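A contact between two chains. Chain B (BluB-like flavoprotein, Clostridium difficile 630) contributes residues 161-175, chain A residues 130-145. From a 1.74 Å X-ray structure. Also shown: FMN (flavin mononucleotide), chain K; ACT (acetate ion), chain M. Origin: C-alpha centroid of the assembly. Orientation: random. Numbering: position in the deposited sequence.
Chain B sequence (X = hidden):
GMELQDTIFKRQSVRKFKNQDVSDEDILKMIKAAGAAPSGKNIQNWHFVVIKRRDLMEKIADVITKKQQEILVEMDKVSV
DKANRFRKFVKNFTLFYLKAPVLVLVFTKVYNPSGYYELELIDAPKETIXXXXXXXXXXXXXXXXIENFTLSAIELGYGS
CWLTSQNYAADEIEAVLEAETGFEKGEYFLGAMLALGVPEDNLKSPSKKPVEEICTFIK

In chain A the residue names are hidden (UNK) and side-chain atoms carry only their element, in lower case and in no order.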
ATOM      1  N   CYS B 161      -4.663   8.198  12.691  1.00 24.30           N
ATOM      2  CA  CYS B 161      -5.316   6.958  12.309  1.00 24.25           C
ATOM      3  C   CYS B 161      -5.564   7.002  10.802  1.00 24.54           C
ATOM      4  O   CYS B 161      -5.956   8.024  10.264  1.00 24.31           O
ATOM      5  CB  CYS B 161      -6.632   6.709  13.075  1.00 24.75           C
ATOM      6  SG  CYS B 161      -7.314   5.021  12.863  1.00 24.46           S
ATOM      7  N   TRP B 162      -5.261   5.886  10.149  1.00 24.12           N
ATOM      8  CA  TRP B 162      -5.538   5.663   8.728  1.00 24.66           C
ATOM      9  C   TRP B 162      -6.980   5.174   8.629  1.00 24.84           C
ATOM     10  O   TRP B 162      -7.417   4.364   9.463  1.00 26.29           O
ATOM     11  CB  TRP B 162      -4.543   4.597   8.294  1.00 24.59           C
ATOM     12  CG  TRP B 162      -4.291   4.369   6.840  1.00 24.41           C
ATOM     13  CD1 TRP B 162      -5.178   4.435   5.799  1.00 25.06           C
ATOM     14  CD2 TRP B 162      -3.061   3.923   6.290  1.00 24.16           C
ATOM     15  NE1 TRP B 162      -4.550   4.079   4.630  1.00 24.66           N
ATOM     16  CE2 TRP B 162      -3.236   3.780   4.916  1.00 23.89           C
ATOM     17  CE3 TRP B 162      -1.810   3.644   6.844  1.00 23.04           C
ATOM     18  CZ2 TRP B 162      -2.214   3.308   4.093  1.00 22.79           C
ATOM     19  CZ3 TRP B 162      -0.809   3.215   6.026  1.00 23.92           C
ATOM     20  CH2 TRP B 162      -1.003   3.067   4.675  1.00 24.18           C
ATOM     21  N   LEU B 163      -7.746   5.640   7.639  1.00 25.72           N
ATOM     22  CA  LEU B 163      -9.137   5.231   7.483  1.00 26.02           C
ATOM     23  C   LEU B 163      -9.494   4.922   6.062  1.00 26.01           C
ATOM     24  O   LEU B 163      -9.265   5.758   5.179  1.00 26.32           O
ATOM     25  CB  LEU B 163     -10.111   6.333   7.950  1.00 26.58           C
ATOM     26  CG  LEU B 163     -10.193   6.635   9.429  1.00 26.20           C
ATOM     27  CD1 LEU B 163      -9.280   7.808   9.763  1.00 26.76           C
ATOM     28  CD2 LEU B 163     -11.648   6.954   9.870  1.00 26.45           C
ATOM     29  N   THR B 164     -10.048   3.730   5.840  1.00 25.78           N
ATOM     30  CA  THR B 164     -10.747   3.426   4.589  1.00 24.82           C
ATOM     31  C   THR B 164     -12.199   3.035   4.817  1.00 24.46           C
ATOM     32  O   THR B 164     -12.910   2.799   3.861  1.00 24.79           O
ATOM     33  CB  THR B 164     -10.012   2.344   3.753  1.00 25.58           C
ATOM     34  OG1 THR B 164      -9.886   1.100   4.478  1.00 26.68           O
ATOM     35  CG2 THR B 164      -8.628   2.889   3.275  1.00 24.89           C
ATOM     36  N   SER B 165     -12.660   3.017   6.072  1.00 25.05           N
ATOM     37  CA  SER B 165     -14.022   2.561   6.377  1.00 24.93           C
ATOM     38  C   SER B 165     -15.122   3.463   5.824  1.00 25.33           C
ATOM     39  O   SER B 165     -16.277   3.040   5.689  1.00 24.90           O
ATOM     40  CB  SER B 165     -14.238   2.338   7.884  1.00 25.20           C
ATOM     41  OG  SER B 165     -13.995   3.492   8.638  1.00 23.51           O
ATOM     42  N   GLN B 166     -14.777   4.704   5.499  1.00 24.59           N
ATOM     43  CA  GLN B 166     -15.742   5.622   4.856  1.00 24.59           C
ATOM     44  C   GLN B 166     -16.045   5.342   3.376  1.00 24.78           C
ATOM     45  O   GLN B 166     -16.963   5.946   2.792  1.00 25.06           O
ATOM     46  CB  GLN B 166     -15.245   7.066   5.000  1.00 24.84           C
ATOM     47  CG  GLN B 166     -14.067   7.412   4.091  1.00 24.13           C
ATOM     48  CD  GLN B 166     -12.762   6.813   4.571  1.00 24.39           C
ATOM     49  OE1 GLN B 166     -12.618   6.495   5.755  1.00 25.02           O
ATOM     50  NE2 GLN B 166     -11.798   6.670   3.663  1.00 23.85           N
ATOM     51  N   ASN B 167     -15.303   4.437   2.741  1.00 25.40           N
ATOM     52  CA  ASN B 167     -15.255   4.481   1.280  1.00 24.62           C
ATOM     53  C   ASN B 167     -16.502   3.956   0.565  1.00 24.15           C
ATOM     54  O   ASN B 167     -16.613   4.163  -0.609  1.00 25.22           O
ATOM     55  CB  ASN B 167     -14.019   3.787   0.704  1.00 24.13           C
ATOM     56  CG  ASN B 167     -12.737   4.595   0.899  1.00 24.57           C
ATOM     57  OD1 ASN B 167     -12.778   5.795   1.078  1.00 24.11           O
ATOM     58  ND2 ASN B 167     -11.608   3.917   0.905  1.00 24.19           N
ATOM     59  N   TYR B 168     -17.441   3.319   1.261  1.00 24.35           N
ATOM     60  CA  TYR B 168     -18.769   3.121   0.648  1.00 23.49           C
ATOM     61  C   TYR B 168     -19.442   4.457   0.366  1.00 23.82           C
ATOM     62  O   TYR B 168     -20.443   4.496  -0.360  1.00 23.68           O
ATOM     63  CB  TYR B 168     -19.698   2.256   1.535  1.00 23.72           C
ATOM     64  CG  TYR B 168     -19.935   2.786   2.918  1.00 23.81           C
ATOM     65  CD1 TYR B 168     -20.847   3.809   3.169  1.00 25.65           C
ATOM     66  CD2 TYR B 168     -19.242   2.258   3.985  1.00 25.30           C
ATOM     67  CE1 TYR B 168     -21.033   4.289   4.479  1.00 24.77           C
ATOM     68  CE2 TYR B 168     -19.412   2.734   5.264  1.00 24.39           C
ATOM     69  CZ  TYR B 168     -20.303   3.743   5.506  1.00 24.33           C
ATOM     70  OH  TYR B 168     -20.447   4.216   6.788  1.00 24.46           O
ATOM     71  N   ALA B 169     -18.948   5.544   0.976  1.00 23.56           N
ATOM     72  CA  ALA B 169     -19.492   6.902   0.707  1.00 23.41           C
ATOM     73  C   ALA B 169     -18.488   7.813   0.002  1.00 23.72           C
ATOM     74  O   ALA B 169     -18.657   9.030  -0.000  1.00 24.55           O
ATOM     75  CB  ALA B 169     -19.985   7.554   1.982  1.00 23.48           C
ATOM     76  N   ALA B 170     -17.469   7.232  -0.621  1.00 24.56           N
ATOM     77  CA  ALA B 170     -16.398   8.025  -1.252  1.00 25.23           C
ATOM     78  C   ALA B 170     -16.899   9.023  -2.316  1.00 24.87           C
ATOM     79  O   ALA B 170     -16.436  10.170  -2.379  1.00 25.39           O
ATOM     80  CB  ALA B 170     -15.331   7.093  -1.852  1.00 25.15           C
ATOM     81  N   ASP B 171     -17.854   8.623  -3.137  1.00 24.97           N
ATOM     82  CA  ASP B 171     -18.303   9.479  -4.222  1.00 24.39           C
ATOM     83  C   ASP B 171     -18.944  10.707  -3.619  1.00 24.21           C
ATOM     84  O   ASP B 171     -18.766  11.837  -4.101  1.00 24.34           O
ATOM     85  CB  ASP B 171     -19.338   8.754  -5.097  1.00 25.09           C
ATOM     86  CG  ASP B 171     -18.748   7.628  -5.948  1.00 28.40           C
ATOM     87  OD1 ASP B 171     -17.518   7.377  -5.939  1.00 31.25           O
ATOM     88  OD2 ASP B 171     -19.554   6.962  -6.643  1.00 29.08           O
ATOM     89  N   GLU B 172     -19.709  10.478  -2.555  1.00 24.20           N
ATOM     90  CA  GLU B 172     -20.448  11.519  -1.858  1.00 23.70           C
ATOM     91  C   GLU B 172     -19.515  12.471  -1.123  1.00 23.62           C
ATOM     92  O   GLU B 172     -19.758  13.689  -1.074  1.00 24.79           O
ATOM     93  CB  GLU B 172     -21.446  10.862  -0.886  1.00 23.58           C
ATOM     94  CG  GLU B 172     -22.621  10.155  -1.596  1.00 25.51           C
ATOM     95  CD  GLU B 172     -22.310   8.771  -2.152  1.00 26.60           C
ATOM     96  OE1 GLU B 172     -21.214   8.230  -1.917  1.00 27.93           O
ATOM     97  OE2 GLU B 172     -23.177   8.223  -2.870  1.00 29.22           O
ATOM     98  N   ILE B 173     -18.453  11.919  -0.540  1.00 23.22           N
ATOM     99  CA  ILE B 173     -17.399  12.722   0.070  1.00 23.26           C
ATOM    100  C   ILE B 173     -16.715  13.628  -0.970  1.00 23.89           C
ATOM    101  O   ILE B 173     -16.521  14.832  -0.727  1.00 24.11           O
ATOM    102  CB  ILE B 173     -16.345  11.840   0.783  1.00 22.91           C
ATOM    103  CG1 ILE B 173     -16.953  11.103   1.995  1.00 23.18           C
ATOM    104  CG2 ILE B 173     -15.157  12.684   1.305  1.00 23.02           C
ATOM    105  CD1 ILE B 173     -16.051   9.944   2.572  1.00 21.96           C
ATOM    106  N   GLU B 174     -16.341  13.052  -2.109  1.00 24.64           N
ATOM    107  CA  GLU B 174     -15.735  13.838  -3.207  1.00 25.04           C
ATOM    108  C   GLU B 174     -16.656  14.959  -3.650  1.00 25.77           C
ATOM    109  O   GLU B 174     -16.213  16.101  -3.846  1.00 25.91           O
ATOM    110  CB  GLU B 174     -15.385  12.939  -4.390  1.00 25.29           C
ATOM    111  CG  GLU B 174     -14.349  11.885  -4.081  1.00 24.25           C
ATOM    112  CD  GLU B 174     -14.302  10.767  -5.097  1.00 25.54           C
ATOM    113  OE1 GLU B 174     -14.972  10.897  -6.157  1.00 27.74           O
ATOM    114  OE2 GLU B 174     -13.639   9.740  -4.828  1.00 27.11           O
ATOM    115  N   ALA B 175     -17.942  14.646  -3.768  1.00 25.90           N
ATOM    116  CA  ALA B 175     -18.942  15.639  -4.187  1.00 25.87           C
ATOM    117  C   ALA B 175     -19.045  16.809  -3.216  1.00 25.96           C
ATOM    118  O   ALA B 175     -19.124  17.970  -3.661  1.00 26.47           O
ATOM    119  CB  ALA B 175     -20.293  14.990  -4.401  1.00 27.19           C
TER
ATOM    120  N   UNK A 130     -17.706  -3.624  -6.080  1.00 28.25           N
ATOM    121  CA  UNK A 130     -16.402  -3.548  -6.745  1.00 28.76           C
ATOM    122  C   UNK A 130     -15.690  -2.219  -6.493  1.00 28.38           C
ATOM    123  O   UNK A 130     -14.452  -2.170  -6.435  1.00 27.71           O
ATOM    124  o   UNK A 130     -17.232  -5.372  -9.805  1.00 38.08           O
ATOM    125  c   UNK A 130     -16.792  -5.175  -8.643  1.00 32.54           C
ATOM    126  o   UNK A 130     -16.579  -6.096  -7.810  1.00 33.11           O
ATOM    127  c   UNK A 130     -16.543  -3.736  -8.251  1.00 29.57           C
ATOM    128  N   UNK A 131     -16.468  -1.148  -6.345  1.00 27.33           N
ATOM    129  CA  UNK A 131     -15.897   0.186  -6.117  1.00 27.49           C
ATOM    130  C   UNK A 131     -15.063   0.275  -4.845  1.00 26.60           C
ATOM    131  O   UNK A 131     -14.119   1.065  -4.792  1.00 26.90           O
ATOM    132  c   UNK A 131     -16.984   1.244  -6.086  1.00 27.36           C
ATOM    133  n   UNK A 131     -20.676   3.379  -8.790  1.00 36.17           N
ATOM    134  c   UNK A 131     -17.746   1.335  -7.429  1.00 28.61           C
ATOM    135  c   UNK A 131     -18.813   2.404  -7.443  1.00 29.34           C
ATOM    136  c   UNK A 131     -19.538   2.403  -8.787  1.00 30.89           C
ATOM    137  N   UNK A 132     -15.361  -0.542  -3.830  1.00 26.37           N
ATOM    138  CA  UNK A 132     -14.503  -0.563  -2.630  1.00 26.15           C
ATOM    139  C   UNK A 132     -13.079  -0.979  -2.971  1.00 26.58           C
ATOM    140  O   UNK A 132     -12.123  -0.568  -2.298  1.00 25.70           O
ATOM    141  c   UNK A 132     -16.538   0.224  -0.380  1.00 26.86           C
ATOM    142  c   UNK A 132     -15.087  -1.484  -1.535  1.00 26.34           C
ATOM    143  c   UNK A 132     -17.160  -2.246  -0.259  1.00 26.96           C
ATOM    144  c   UNK A 132     -16.532  -1.142  -1.101  1.00 26.22           C
ATOM    145  N   UNK A 133     -12.928  -1.807  -4.013  1.00 25.69           N
ATOM    146  CA  UNK A 133     -11.639  -2.385  -4.314  1.00 25.33           C
ATOM    147  C   UNK A 133     -10.750  -1.548  -5.236  1.00 25.94           C
ATOM    148  O   UNK A 133      -9.549  -1.830  -5.328  1.00 24.65           O
ATOM    149  c   UNK A 133     -11.409  -5.402  -3.011  1.00 26.74           C
ATOM    150  c   UNK A 133     -13.643  -5.135  -3.806  1.00 28.38           C
ATOM    151  c   UNK A 133     -14.086  -6.063  -2.871  1.00 29.54           C
ATOM    152  c   UNK A 133     -11.839  -6.316  -2.084  1.00 26.59           C
ATOM    153  c   UNK A 133     -12.293  -4.782  -3.866  1.00 25.42           C
ATOM    154  c   UNK A 133     -13.166  -6.647  -2.008  1.00 27.77           C
ATOM    155  c   UNK A 133     -11.804  -3.789  -4.874  1.00 25.69           C
ATOM    156  N   UNK A 134     -11.297  -0.507  -5.876  1.00 25.53           N
ATOM    157  CA  UNK A 134     -10.452   0.396  -6.682  1.00 25.22           C
ATOM    158  C   UNK A 134      -9.396   1.106  -5.806  1.00 25.18           C
ATOM    159  O   UNK A 134      -8.408   1.607  -6.318  1.00 24.38           O
ATOM    160  c   UNK A 134     -12.512   3.644  -7.570  1.00 25.73           C
ATOM    161  c   UNK A 134     -12.254   0.712  -8.429  1.00 24.80           C
ATOM    162  c   UNK A 134     -11.265   1.413  -7.540  1.00 25.39           C
ATOM    163  c   UNK A 134     -11.947   2.485  -6.691  1.00 24.60           C
ATOM    164  N   UNK A 135      -9.644   1.181  -4.499  1.00 25.22           N
ATOM    165  CA  UNK A 135      -8.665   1.709  -3.556  1.00 25.35           C
ATOM    166  C   UNK A 135      -8.190   0.612  -2.611  1.00 25.02           C
ATOM    167  O   UNK A 135      -7.592   0.906  -1.586  1.00 26.22           O
ATOM    168  n   UNK A 135     -13.036   6.007  -4.025  1.00 24.03           N
ATOM    169  c   UNK A 135     -12.960   4.702  -3.766  1.00 25.61           C
ATOM    170  n   UNK A 135     -11.934   4.219  -3.075  1.00 25.58           N
ATOM    171  n   UNK A 135     -13.959   3.914  -4.158  1.00 24.73           N
ATOM    172  c   UNK A 135      -9.246   2.903  -2.789  1.00 25.92           C
ATOM    173  c   UNK A 135     -10.448   2.611  -1.968  1.00 24.73           C
ATOM    174  c   UNK A 135     -11.752   2.823  -2.718  1.00 25.53           C
ATOM    175  N   UNK A 136      -8.360  -0.640  -3.040  1.00 25.03           N
ATOM    176  CA  UNK A 136      -7.904  -1.838  -2.310  1.00 24.99           C
ATOM    177  C   UNK A 136      -7.176  -1.596  -0.967  1.00 24.63           C
ATOM    178  O   UNK A 136      -5.943  -1.553  -0.909  1.00 24.59           O
ATOM    179  c   UNK A 136      -7.026  -2.699  -3.230  1.00 24.55           C
ATOM    180  c   UNK A 136      -7.093  -4.145  -2.888  1.00 25.97           C
ATOM    181  n   UNK A 136      -7.380  -4.975  -3.880  1.00 25.65           N
ATOM    182  o   UNK A 136      -6.945  -4.521  -1.720  1.00 26.65           O
ATOM    183  N   UNK A 137      -7.952  -1.419   0.128  1.00 24.79           N
ATOM    184  CA  UNK A 137      -7.351  -1.259   1.461  1.00 25.31           C
ATOM    185  C   UNK A 137      -6.395  -2.397   1.877  1.00 24.20           C
ATOM    186  O   UNK A 137      -5.377  -2.155   2.539  1.00 24.09           O
ATOM    187  c   UNK A 137      -9.617  -0.442   1.444  1.00 27.02           C
ATOM    188  c   UNK A 137      -9.416  -1.250   0.171  1.00 25.47           C
ATOM    189  c   UNK A 137      -8.577  -1.074   2.365  1.00 25.19           C
ATOM    190  N   UNK A 138      -6.652  -3.628   1.429  1.00 24.43           N
ATOM    191  CA  UNK A 138      -5.701  -4.726   1.679  1.00 24.79           C
ATOM    192  C   UNK A 138      -4.311  -4.465   1.123  1.00 24.14           C
ATOM    193  O   UNK A 138      -3.290  -4.812   1.730  1.00 25.05           O
ATOM    194  N   UNK A 139      -4.271  -3.863  -0.044  1.00 24.18           N
ATOM    195  CA  UNK A 139      -3.031  -3.592  -0.698  1.00 24.30           C
ATOM    196  C   UNK A 139      -2.408  -2.316  -0.212  1.00 24.25           C
ATOM    197  O   UNK A 139      -1.167  -2.205  -0.191  1.00 24.18           O
ATOM    198  c   UNK A 139      -3.579  -5.028  -2.663  1.00 25.70           C
ATOM    199 se   UNK A 139      -2.391  -6.488  -2.067  0.75 22.86          SE
ATOM    200  c   UNK A 139      -3.178  -3.645  -2.205  1.00 24.31           C
ATOM    201  c   UNK A 139      -3.737  -7.550  -1.199  1.00 24.26           C
ATOM    202  N   UNK A 140      -3.235  -1.371   0.247  1.00 24.48           N
ATOM    203  CA  UNK A 140      -2.674  -0.263   0.980  1.00 24.66           C
ATOM    204  C   UNK A 140      -1.940  -0.780   2.213  1.00 23.97           C
ATOM    205  O   UNK A 140      -0.850  -0.313   2.552  1.00 24.34           O
ATOM    206  o   UNK A 140      -4.911   3.314   1.710  1.00 22.58           O
ATOM    207  c   UNK A 140      -5.322   2.590   0.840  1.00 26.09           C
ATOM    208  c   UNK A 140      -3.756   0.721   1.405  1.00 25.08           C
ATOM    209  c   UNK A 140      -4.454   1.472   0.301  1.00 25.09           C
ATOM    210  n   UNK A 140      -6.529   2.722   0.315  1.00 23.11           N
ATOM    211  N   UNK A 141      -2.551  -1.744   2.907  1.00 23.83           N
ATOM    212  CA  UNK A 141      -1.954  -2.356   4.093  1.00 23.39           C
ATOM    213  C   UNK A 141      -0.634  -3.042   3.736  1.00 22.43           C
ATOM    214  O   UNK A 141       0.386  -2.868   4.429  1.00 22.69           O
ATOM    215  c   UNK A 141      -2.909  -3.375   4.729  1.00 22.90           C
ATOM    216  o   UNK A 141      -4.173  -2.783   5.083  1.00 21.94           O
ATOM    217  N   UNK A 142      -0.636  -3.833   2.671  1.00 23.05           N
ATOM    218  CA  UNK A 142       0.606  -4.500   2.237  1.00 24.00           C
ATOM    219  C   UNK A 142       1.730  -3.499   1.950  1.00 24.02           C
ATOM    220  O   UNK A 142       2.895  -3.681   2.376  1.00 23.37           O
ATOM    221  c   UNK A 142       1.536  -6.217   0.560  1.00 24.51           C
ATOM    222  c   UNK A 142       1.261  -6.937  -0.749  1.00 23.35           C
ATOM    223  c   UNK A 142       0.346  -5.360   0.998  1.00 23.78           C
ATOM    224  c   UNK A 142       1.881  -7.244   1.672  1.00 24.94           C
ATOM    225  N   UNK A 143       1.377  -2.403   1.270  1.00 25.29           N
ATOM    226  CA  UNK A 143       2.346  -1.340   0.996  1.00 24.17           C
ATOM    227  C   UNK A 143       2.941  -0.724   2.237  1.00 23.80           C
ATOM    228  O   UNK A 143       4.165  -0.440   2.298  1.00 23.59           O
ATOM    229  N   UNK A 144       2.109  -0.527   3.253  1.00 23.13           N
ATOM    230  CA  UNK A 144       2.597  -0.029   4.538  1.00 23.24           C
ATOM    231  C   UNK A 144       3.647  -0.980   5.126  1.00 23.60           C
ATOM    232  O   UNK A 144       4.724  -0.547   5.568  1.00 24.22           O
ATOM    233  c   UNK A 144       1.432   0.189   5.504  1.00 22.87           C
ATOM    234  N   UNK A 145       3.369  -2.288   5.110  1.00 22.67           N
ATOM    235  CA  UNK A 145       4.347  -3.280   5.611  1.00 23.28           C
ATOM    236  C   UNK A 145       5.646  -3.289   4.817  1.00 23.46           C
ATOM    237  O   UNK A 145       6.758  -3.299   5.373  1.00 22.17           O
ATOM    238  c   UNK A 145       3.713  -4.687   5.630  1.00 22.16           C
TER
HETATM  239  N1  FMN K 500      -8.895   2.200  11.759  1.00 25.37           N
HETATM  240  C2  FMN K 500     -10.151   2.693  12.023  1.00 24.92           C
HETATM  241  O2  FMN K 500     -10.487   2.920  13.191  1.00 25.37           O
HETATM  242  N3  FMN K 500     -11.041   2.929  10.992  1.00 23.45           N
HETATM  243  C4  FMN K 500     -10.701   2.667   9.680  1.00 25.64           C
HETATM  244  O4  FMN K 500     -11.479   3.004   8.784  1.00 25.71           O
HETATM  245  C4A FMN K 500      -9.446   2.138   9.396  1.00 24.71           C
HETATM  246  N5  FMN K 500      -9.037   1.845   8.109  1.00 25.21           N
HETATM  247  C5A FMN K 500      -7.778   1.372   7.835  1.00 23.86           C
HETATM  248  C6  FMN K 500      -7.358   1.146   6.515  1.00 25.06           C
HETATM  249  C7  FMN K 500      -6.087   0.646   6.250  1.00 24.68           C
HETATM  250  C7M FMN K 500      -5.614   0.691   4.820  1.00 25.56           C
HETATM  251  C8  FMN K 500      -5.181   0.472   7.289  1.00 25.58           C
HETATM  252  C8M FMN K 500      -3.688   0.353   7.002  1.00 24.93           C
HETATM  253  C9  FMN K 500      -5.594   0.709   8.611  1.00 23.76           C
HETATM  254  C9A FMN K 500      -6.868   1.185   8.891  1.00 23.14           C
HETATM  255  N10 FMN K 500      -7.293   1.402  10.181  1.00 23.31           N
HETATM  256  C10 FMN K 500      -8.543   1.929  10.445  1.00 26.04           C
HETATM  257  C1' FMN K 500      -6.406   1.096  11.357  1.00 23.62           C
HETATM  258  C2' FMN K 500      -6.383  -0.380  11.782  1.00 22.08           C
HETATM  259  O2' FMN K 500      -7.611  -0.755  12.465  1.00 24.50           O
HETATM  260  C3' FMN K 500      -5.166  -0.638  12.701  1.00 23.30           C
HETATM  261  O3' FMN K 500      -3.962  -0.382  12.003  1.00 23.76           O
HETATM  262  C4' FMN K 500      -5.093  -2.077  13.240  1.00 23.15           C
HETATM  263  O4' FMN K 500      -6.207  -2.433  14.018  1.00 23.82           O
HETATM  264  C5' FMN K 500      -3.889  -2.251  14.153  1.00 23.88           C
HETATM  265  O5' FMN K 500      -3.913  -1.345  15.225  1.00 24.77           O
HETATM  266  P   FMN K 500      -2.662  -0.328  15.405  1.00 26.21           P
HETATM  267  O1P FMN K 500      -2.919   0.543  16.613  1.00 24.29           O
HETATM  268  O2P FMN K 500      -2.586   0.472  14.124  1.00 22.25           O
HETATM  269  O3P FMN K 500      -1.401  -1.117  15.621  1.00 26.10           O
HETATM  270  C   ACT M 502     -20.101   5.504  -3.639  1.00 30.80           C
HETATM  271  O   ACT M 502     -18.956   5.934  -3.379  1.00 30.10           O
HETATM  272  OXT ACT M 502     -21.049   6.212  -3.259  1.00 31.46           O
HETATM  273  CH3 ACT M 502     -20.357   4.224  -4.383  1.00 30.41           C
HETATM  274  O   HOH W   1     -18.578   5.534  -8.495  1.00 32.06           O
HETATM  275  O   HOH W   2     -12.332   0.960   0.165  1.00 11.90           O
HETATM  276  O   HOH W   3     -14.814   7.710  -5.620  1.00 19.12           O
HETATM  277  O   HOH W   4     -16.428   4.758  -5.262  1.00 20.41           O

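Position 130 has two side-chain carbons, the second bearing two oxygens, and lies out of reach of chain B: D130(A). Position 131 is a row of four carbons ending in nitrogen, the pattern of K131(A). Its NZ stands 4.3 Å from D171(B) OD2, beyond a salt bridge, and water 1 fills the gap, accepting from NZ (3.0 Å) and donating to OD2 of D171(B) (2.5 Å). At 132, four carbons fork at the second, and one terminal methyl approaches Y168(B) N: L132(A), with CD2 3.6 Å from that nitrogen.

Position 133, one carbon and a six-carbon ring, is F133(A), and 134, four carbons forked at the first with one arm two carbons long, is I134(A); neither touches chain B. Position 135 carries three carbons, a nitrogen, then a carbon holding two more nitrogens, a guanidinium lying against A170(B): R135(A). N167(B) CB and A170(B) CB cover one face, while E174(B) OE2 sits at the edge, 3.9 Å from NH2 of R135(A), a long salt bridge. The arginine NH1 also donates to K131(A) O (2.9 Å), which helps hold the group in place.

Position 136 has two carbons, the second with one oxygen and one nitrogen, facing away from chain B: N136(A), whose OD1 caps the following helix by accepting from the backbone N of residue 139 (3.2 Å). At 137, three carbons close onto the backbone nitrogen, identifying P137(A); its CB is 3.3 Å from T164(B) OG1. Position 138 has no side-chain atoms: G138(A). An unbranched chain of two carbons, selenium and carbon at 139 is selenomethionine, M139(A), remote from chain B.

Position 140 has three carbons, the third bearing oxygen and nitrogen, and reaches the W162(B) indole: Q140(A). Its OE1 accepts from NE1 of W162(B) at 3.0 Å and 148°, near the ring plane, while its NE2 donates to R135(A) O (2.8 Å, 172°), so both ends of the amide are engaged. Position 141, one carbon and one oxygen, is S141(A), its OG bonded to P137(A) O (2.9 Å). Position 142, four carbons forked at the second, is L142(A), and 143, lacking a side chain, is G143(A). Position 144 is a single carbon, 3.8 Å from W162(B) CZ3: A144(A), the atom being its CB. Position 145, again one carbon but out of reach of chain B, is A145(A).

The contact buries 508 Å², both sides summed. The tryptophan–glutamine hydrogen bond is its sole direct one; around it, apolar packing, the arginine, with N167(B) CB and A170(B) CB over one face and a long salt bridge to E174(B) at its edge, and water-mediated links join the chains.

Chain A 130-145: DKLFIRNPGMQSLGAA
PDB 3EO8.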